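Local coordinates for HpcH/HpaI aldolase/citrate lyase family protein (Burkholderia cenocepacia, PDB 4MF4), which belongs to the HpcH/HpaI aldolase/citrate lyase family and has a TIM-barrel fold, each chain of the six-chain assembly forming its own closed eight-stranded parallel barrel, at residues P107-P112 / E175-T180; V163-A168 / D184-G189. One frame throughout, in Å; residues are numbered along the deposited sequence.

Contact 1 (P107-P112 / E175-T180)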
loop_
_atom_site.group_PDB
_atom_site.type_symbol
_atom_site.label_atom_id
_atom_site.label_comp_id
_atom_site.label_asym_id
_atom_site.label_seq_id
_atom_site.Cartn_x
_atom_site.Cartn_y
_atom_site.Cartn_z
ATOM N N PRO A 107 2.014 18.739 -19.857
ATOM C CA PRO A 107 2.821 19.857 -19.419
ATOM C C PRO A 107 3.778 20.287 -20.512
ATOM O O PRO A 107 4.020 19.549 -21.449
ATOM C CB PRO A 107 3.615 19.295 -18.239
ATOM C CG PRO A 107 3.615 17.844 -18.373
ATOM C CD PRO A 107 2.430 17.457 -19.251
ATOM N N CYS A 108 4.369 21.453 -20.363
ATOM C CA CYS A 108 5.519 21.771 -21.211
ATOM C C CYS A 108 5.290 21.566 -22.718
ATOM O O CYS A 108 6.104 20.901 -23.364
ATOM C CB CYS A 108 6.710 20.837 -20.862
ATOM S SG CYS A 108 7.240 20.672 -19.141
ATOM N N ILE A 109 4.231 22.115 -23.295
ATOM C CA ILE A 109 4.040 21.968 -24.748
ATOM C C ILE A 109 4.540 23.279 -25.371
ATOM O O ILE A 109 3.973 24.336 -25.094
ATOM C CB ILE A 109 2.560 21.731 -25.121
ATOM C CG1 ILE A 109 2.061 20.372 -24.605
ATOM C CG2 ILE A 109 2.341 21.865 -26.620
ATOM C CD1 ILE A 109 2.660 19.154 -25.264
ATOM N N GLU A 110 5.571 23.207 -26.208
ATOM C CA GLU A 110 6.210 24.417 -26.720
ATOM C C GLU A 110 6.133 24.645 -28.210
ATOM O O GLU A 110 6.373 25.763 -28.667
ATOM C CB GLU A 110 7.666 24.380 -26.328
ATOM C CG GLU A 110 7.833 24.201 -24.841
ATOM C CD GLU A 110 9.252 24.485 -24.417
ATOM O OE1 GLU A 110 9.498 25.529 -23.795
ATOM O OE2 GLU A 110 10.128 23.666 -24.769
ATOM N N THR A 111 5.843 23.595 -28.977
ATOM C CA THR A 111 5.750 23.705 -30.426
ATOM C C THR A 111 4.523 22.981 -30.960
ATOM O O THR A 111 3.963 22.139 -30.299
ATOM C CB THR A 111 6.982 23.069 -31.088
ATOM O OG1 THR A 111 7.003 21.675 -30.782
ATOM C CG2 THR A 111 8.297 23.712 -30.553
ATOM N N PRO A 112 4.115 23.297 -32.192
ATOM C CA PRO A 112 2.994 22.576 -32.691
ATOM C C PRO A 112 3.365 21.102 -32.894
ATOM O O PRO A 112 2.503 20.282 -32.756
ATOM C CB PRO A 112 2.652 23.291 -34.011
ATOM C CG PRO A 112 3.819 24.135 -34.342
ATOM C CD PRO A 112 4.471 24.450 -33.034
ATOM N N GLU A 175 -0.326 30.356 -31.666
ATOM C CA GLU A 175 -1.364 30.340 -32.683
ATOM C C GLU A 175 -1.287 29.008 -33.475
ATOM O O GLU A 175 -2.298 28.399 -33.756
ATOM C CB GLU A 175 -1.284 31.590 -33.590
ATOM C CG GLU A 175 -1.486 32.914 -32.809
ATOM C CD GLU A 175 -0.224 33.461 -32.118
ATOM O OE1 GLU A 175 0.899 32.908 -32.312
ATOM O OE2 GLU A 175 -0.332 34.474 -31.357
ATOM N N ARG A 176 -0.097 28.547 -33.795
ATOM C CA ARG A 176 0.049 27.264 -34.527
ATOM C C ARG A 176 -0.260 26.046 -33.621
ATOM O O ARG A 176 -0.721 24.999 -34.104
ATOM C CB ARG A 176 1.466 27.146 -35.094
ATOM C CG ARG A 176 1.823 28.185 -36.171
ATOM C CD ARG A 176 3.342 28.337 -36.292
ATOM N NE ARG A 176 3.933 27.277 -37.124
ATOM C CZ ARG A 176 5.118 26.674 -36.928
ATOM N NH1 ARG A 176 5.895 26.960 -35.891
ATOM N NH2 ARG A 176 5.514 25.739 -37.773
ATOM N N ILE A 177 0.052 26.157 -32.319
ATOM C CA ILE A 177 -0.388 25.141 -31.350
ATOM C C ILE A 177 -1.918 25.062 -31.309
ATOM O O ILE A 177 -2.497 23.987 -31.396
ATOM C CB ILE A 177 0.181 25.401 -29.955
ATOM C CG1 ILE A 177 1.699 25.191 -29.994
ATOM C CG2 ILE A 177 -0.463 24.467 -28.923
ATOM C CD1 ILE A 177 2.426 25.707 -28.787
ATOM N N ALA A 178 -2.572 26.211 -31.220
ATOM C CA ALA A 178 -4.035 26.261 -31.217
ATOM C C ALA A 178 -4.680 25.648 -32.463
ATOM O O ALA A 178 -5.749 25.047 -32.365
ATOM C CB ALA A 178 -4.486 27.683 -31.066
ATOM N N ALA A 179 -4.035 25.805 -33.612
ATOM C CA ALA A 179 -4.559 25.276 -34.881
ATOM C C ALA A 179 -4.244 23.798 -35.074
ATOM O O ALA A 179 -4.688 23.200 -36.053
ATOM C CB ALA A 179 -4.003 26.060 -36.046
ATOM N N THR A 180 -3.509 23.182 -34.145
ATOM C CA THR A 180 -3.226 21.734 -34.232
ATOM C C THR A 180 -4.505 20.913 -34.019
ATOM O O THR A 180 -5.142 20.985 -32.938
ATOM C CB THR A 180 -2.170 21.303 -33.193
ATOM O OG1 THR A 180 -0.941 21.983 -33.455
ATOM C CG2 THR A 180 -1.911 19.816 -33.215
HETATM O O HOH W 1 0.572 20.539 -35.334
#
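Pro112 and Ile177 carry this contact, and their CA atoms lie 4.5 Å apart. The Pro112 ring fits against Arg176 on helix 174-178. Pro112 CG sits over the centre of one face of the Arg176 guanidinium, 3.8 Å from Arg176 CZ. This is a flat apolar contact on the arginine. The ring also meets the backbone of the helix, with Pro112 CB 3.8 Å from Arg176 O. Ile177 approaches the proline at about a right angle and runs along the backbone of Glu110 to Pro112. Ile177 CG1 is anti to the carbonyl carbon (chi1 -67°) and lies 3.7 Å from Thr111 C. Beyond it, Ile177 CD1 rests 3.9 Å from Glu110 C, against the peptide rather than a side chain. Ile109 CG2 is more distant, 4.4 Å from Ile177 CD1.

Polar groups meet through a water. It donates to Pro112 O at 3.2 Å and lies 2.8 Å from Thr180 OG1. The water thus joins the first turn of helix 112-121 to the residues just after helix 174-178.

Bonds from the second shell surround these groups. Arg176 NH1 forms a salt bridge with Glu173, which probably helps hold the guanidinium there, and Glu110 OE2 forms one with Arg169. Thr111 is the N-cap of helix 112-121: its OG1 accepts from the backbone N of Asp114, and Asp114 OD2 also accepts from Glu110 N, just before the cap. Ala115 on helix 112-121 and Val163 on strand 160-165 add apolar contacts to Ile177. The whole joins the loop after strand 103-106 to a short helix following the next strand, packing between neighbouring beta-alpha units outside the barrel wall, as in TIM-barrel folds.

Contact 2 (V163-A168 / D184-G189)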
loop_
_atom_site.group_PDB
_atom_site.type_symbol
_atom_site.label_atom_id
_atom_site.label_comp_id
_atom_site.label_asym_id
_atom_site.label_seq_id
_atom_site.Cartn_x
_atom_site.Cartn_y
_atom_site.Cartn_z
ATOM N N VAL A 163 -3.317 21.113 -23.668
ATOM C CA VAL A 163 -1.872 21.396 -23.747
ATOM C C VAL A 163 -1.526 22.596 -22.856
ATOM O O VAL A 163 -2.150 23.655 -22.946
ATOM C CB VAL A 163 -1.396 21.615 -25.185
ATOM C CG1 VAL A 163 -1.588 20.324 -25.966
ATOM C CG2 VAL A 163 -2.109 22.751 -25.905
ATOM N N GLN A 164 -0.546 22.414 -21.993
ATOM C CA GLN A 164 -0.155 23.476 -21.130
ATOM C C GLN A 164 0.902 24.313 -21.851
ATOM O O GLN A 164 1.911 23.784 -22.307
ATOM C CB GLN A 164 0.333 22.900 -19.797
ATOM C CG GLN A 164 0.527 23.946 -18.744
ATOM C CD GLN A 164 0.647 23.369 -17.303
ATOM O OE1 GLN A 164 0.560 22.160 -17.069
ATOM N NE2 GLN A 164 0.896 24.249 -16.362
ATOM N N VAL A 165 0.650 25.614 -21.983
ATOM C CA VAL A 165 1.572 26.503 -22.684
ATOM C C VAL A 165 2.282 27.315 -21.606
ATOM O O VAL A 165 1.685 28.138 -20.934
ATOM C CB VAL A 165 0.841 27.402 -23.682
ATOM C CG1 VAL A 165 1.835 28.259 -24.452
ATOM C CG2 VAL A 165 0.031 26.564 -24.653
ATOM N N GLU A 166 3.551 27.070 -21.409
ATOM C CA GLU A 166 4.159 27.600 -20.197
ATOM C C GLU A 166 5.602 28.013 -20.341
ATOM O O GLU A 166 6.322 28.102 -19.348
ATOM C CB GLU A 166 3.964 26.627 -19.017
ATOM C CG GLU A 166 4.608 25.268 -19.172
ATOM C CD GLU A 166 4.088 24.278 -18.126
ATOM O OE1 GLU A 166 3.495 24.767 -17.126
ATOM O OE2 GLU A 166 4.256 23.034 -18.304
ATOM N N SER A 167 5.968 28.377 -21.565
ATOM C CA SER A 167 7.287 28.801 -21.908
ATOM C C SER A 167 7.213 29.936 -22.896
ATOM O O SER A 167 6.193 30.136 -23.562
ATOM C CB SER A 167 7.948 27.635 -22.603
ATOM O OG SER A 167 7.055 27.193 -23.623
ATOM N N ALA A 168 8.322 30.620 -23.087
ATOM C CA ALA A 168 8.376 31.706 -24.044
ATOM C C ALA A 168 8.323 31.244 -25.515
ATOM O O ALA A 168 7.756 31.907 -26.403
ATOM C CB ALA A 168 9.636 32.495 -23.813
ATOM N N ASP A 184 -7.889 20.451 -27.684
ATOM C CA ASP A 184 -9.240 20.889 -27.264
ATOM C C ASP A 184 -9.166 22.073 -26.286
ATOM O O ASP A 184 -10.170 22.729 -26.042
ATOM C CB ASP A 184 -10.024 19.749 -26.614
ATOM C CG ASP A 184 -10.131 18.507 -27.510
ATOM O OD1 ASP A 184 -10.605 18.644 -28.682
ATOM O OD2 ASP A 184 -9.704 17.410 -27.072
ATOM N N CYS A 185 -7.990 22.364 -25.725
ATOM C CA CYS A 185 -7.884 23.460 -24.787
ATOM C C CYS A 185 -6.448 23.905 -24.645
ATOM O O CYS A 185 -5.580 23.057 -24.579
ATOM C CB CYS A 185 -8.350 22.971 -23.413
ATOM S SG CYS A 185 -8.396 24.276 -22.147
ATOM N N LEU A 186 -6.205 25.209 -24.538
ATOM C CA LEU A 186 -4.875 25.719 -24.238
ATOM C C LEU A 186 -4.880 26.046 -22.764
ATOM O O LEU A 186 -5.759 26.781 -22.324
ATOM C CB LEU A 186 -4.561 26.995 -25.019
ATOM C CG LEU A 186 -4.664 26.964 -26.525
ATOM C CD1 LEU A 186 -4.580 28.372 -27.117
ATOM C CD2 LEU A 186 -3.613 26.039 -27.096
ATOM N N PHE A 187 -3.902 25.557 -21.994
ATOM C CA PHE A 187 -3.919 25.836 -20.555
ATOM C C PHE A 187 -2.725 26.681 -20.118
ATOM O O PHE A 187 -1.594 26.337 -20.383
ATOM C CB PHE A 187 -3.975 24.510 -19.806
ATOM C CG PHE A 187 -4.207 24.646 -18.323
ATOM C CD1 PHE A 187 -3.148 24.810 -17.475
ATOM C CD2 PHE A 187 -5.471 24.542 -17.796
ATOM C CE1 PHE A 187 -3.343 24.873 -16.116
ATOM C CE2 PHE A 187 -5.686 24.616 -16.434
ATOM C CZ PHE A 187 -4.617 24.757 -15.596
ATOM N N VAL A 188 -2.991 27.812 -19.488
ATOM C CA VAL A 188 -1.932 28.661 -18.905
ATOM C C VAL A 188 -1.660 28.353 -17.426
ATOM O O VAL A 188 -2.559 28.468 -16.571
ATOM C CB VAL A 188 -2.340 30.165 -19.022
ATOM C CG1 VAL A 188 -1.245 31.069 -18.481
ATOM C CG2 VAL A 188 -2.631 30.545 -20.466
ATOM N N GLY A 189 -0.431 27.947 -17.111
ATOM C CA GLY A 189 0.020 27.900 -15.719
ATOM C C GLY A 189 0.826 29.168 -15.401
ATOM O O GLY A 189 1.957 29.277 -15.822
#
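Strands 160-165 and 185-188 run parallel as neighbours in the wall of the TIM barrel. Their short segments diverge by 41° in direction and approach to 4.6 Å. Three backbone hydrogen bonds join them. Val163 N gives to Cys185 O at 3.1 Å, nearly along the C=O axis. Phe187 N gives to Val163 O at 2.8 Å, from above the carbonyl plane. Val165 N gives to Phe187 O at 2.8 Å, in the carbonyl plane. Val163 therefore uses both its N and its O on strand 185-188.

Side chains alternate between two faces. On one, Val163 and Leu186 lie side by side, with Val163 CG2 3.8 Å from Leu186 CD2. Ile177 of helix 174-178 touches both, so this face looks outward to the helical layer. On the other, Gln164 and Phe187 point the same way, each with CG anti to the backbone N. The amide and ring planes are 78° apart. Gln164 OE1 is held by Arg84, and a bound 1,2-ethanediol lies close to this side chain. Gln164 CG meets the edge of the Phe187 ring, 4.0 Å from Phe187 CD1.

How the contacts relate
The centres of contacts 1 and 2 are 8 Å apart, on the same side of the chain's centre. Their segments alternate along the chain, in the order 107-112, 163-168, 175-180, 184-189. Contact 2 lies in the barrel wall, and contact 1 lies farther out from the centre of the chain. Helices 168-172 and 174-178 both fall between the two strands of contact 2, as the helical part of a beta-alpha-beta crossover. The loop of contact 1 leaves strand 103-106, the other neighbour of strand 160-165. Probable hydrogen bonds from Ile109 N to Gln164 O and from Cys108 N to Glu166 OE2 tie this loop to segment 163-168. Three successive barrel units are thereby connected.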